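Local coordinates for protein putative alpha-galactosidase (Bacteroides fragilis, PDB 4NZJ) that probably hydrolyses terminal, non-reducing alpha-D-galactose residues from alpha-D-galactosides, at residues 406-409 with 413-416. Residues are numbered along the deposited sequence; the frame is centred on the assembly and turned at random.
Sequences KPLA and KAVA
The carbonyl oxygen of Lys406 takes a hydrogen bond from Ala414 N at 2.8 Å and also meets the CA-H of Lys413, a weaker contact. Ala414 returns the bond through its own carbonyl, in whose plane Lys406 N lies, with a nearly straight N-H...O angle of 170°. This reciprocal couple makes Lys406 and Ala414 a hydrogen-bonded pair of the antiparallel beta hairpin 401-407/413-419, part of the C-terminal beta-sandwich domain. Next along the ladder, Pro407 and Lys413 form a non-hydrogen-bonded pair, their CA atoms 4.4 Å apart and both side chains on one face of the sheet; the strand ends at Pro407, whose CA lies near Lys413 CG. The other face carries Lys406 and Ala414, which pack on Met353 and Ile383 of helices 341-353 and 378-384. The Lys406 chain is extended through chi3, its CG opposite the backbone N (chi1 -169°); its end leads away from 413-416, and NZ donates a hydrogen bond to Arg390 O. Leu408 lies past the strand end, but the end of its side chain approaches Ala414: CG and CD1 each lie 4.1 Å from Ala414 N, and CD1 is 4.4 Å from Ala414 CB.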
loop_
_atom_site.group_PDB
_atom_site.type_symbol
_atom_site.label_atom_id
_atom_site.label_comp_id
_atom_site.label_asym_id
_atom_site.label_seq_id
_atom_site.Cartn_x
_atom_site.Cartn_y
_atom_site.Cartn_z
ATOM N N LYS A 406 0.865 -14.870 10.027
ATOM C CA LYS A 406 -0.211 -14.366 9.173
ATOM C C LYS A 406 -0.922 -15.538 8.488
ATOM O O LYS A 406 -0.362 -16.151 7.579
ATOM C CB LYS A 406 0.372 -13.421 8.115
ATOM C CG LYS A 406 -0.637 -12.597 7.310
ATOM C CD LYS A 406 0.056 -11.993 6.095
ATOM C CE LYS A 406 -0.638 -10.768 5.515
ATOM N NZ LYS A 406 -2.055 -10.995 5.131
ATOM N N PRO A 407 -2.158 -15.847 8.906
ATOM C CA PRO A 407 -2.939 -16.845 8.172
ATOM C C PRO A 407 -3.226 -16.372 6.750
ATOM O O PRO A 407 -3.437 -15.181 6.542
ATOM C CB PRO A 407 -4.238 -16.953 8.988
ATOM C CG PRO A 407 -3.907 -16.384 10.327
ATOM C CD PRO A 407 -2.899 -15.314 10.061
ATOM N N LEU A 408 -3.201 -17.292 5.789
ATOM C CA LEU A 408 -3.425 -16.981 4.373
ATOM C C LEU A 408 -4.721 -17.619 3.877
ATOM O O LEU A 408 -5.231 -18.556 4.489
ATOM C CB LEU A 408 -2.246 -17.470 3.528
ATOM C CG LEU A 408 -0.859 -16.964 3.938
ATOM C CD1 LEU A 408 0.223 -17.653 3.122
ATOM C CD2 LEU A 408 -0.759 -15.454 3.777
ATOM N N ALA A 409 -5.248 -17.119 2.763
ATOM C CA ALA A 409 -6.554 -17.563 2.265
ATOM C C ALA A 409 -6.589 -19.057 1.937
ATOM O O ALA A 409 -7.621 -19.712 2.120
ATOM C CB ALA A 409 -6.958 -16.754 1.047
ATOM N N LYS A 413 0.016 -20.701 6.615
ATOM C CA LYS A 413 0.400 -19.622 7.523
ATOM C C LYS A 413 1.773 -19.092 7.133
ATOM O O LYS A 413 2.727 -19.863 7.023
ATOM C CB LYS A 413 0.456 -20.118 8.972
ATOM C CG LYS A 413 -0.898 -20.316 9.636
ATOM C CD LYS A 413 -0.735 -20.756 11.084
ATOM C CE LYS A 413 -2.074 -20.894 11.791
ATOM N NZ LYS A 413 -2.866 -22.060 11.306
ATOM N N ALA A 414 1.875 -17.784 6.920
ATOM C CA ALA A 414 3.174 -17.151 6.734
ATOM C C ALA A 414 3.750 -16.871 8.121
ATOM O O ALA A 414 3.037 -16.403 9.010
ATOM C CB ALA A 414 3.050 -15.861 5.938
ATOM N N VAL A 415 5.031 -17.185 8.304
ATOM C CA VAL A 415 5.711 -17.002 9.577
ATOM C C VAL A 415 6.971 -16.184 9.336
ATOM O O VAL A 415 7.806 -16.565 8.517
ATOM C CB VAL A 415 6.070 -18.358 10.219
ATOM C CG1 VAL A 415 6.885 -18.165 11.498
ATOM C CG2 VAL A 415 4.810 -19.165 10.500
ATOM N N ALA A 416 7.104 -15.066 10.043
ATOM C CA ALA A 416 8.289 -14.220 9.934
ATOM C C ALA A 416 9.064 -14.267 11.238
ATOM O O ALA A 416 8.504 -13.995 12.300
ATOM C CB ALA A 416 7.898 -12.788 9.615
#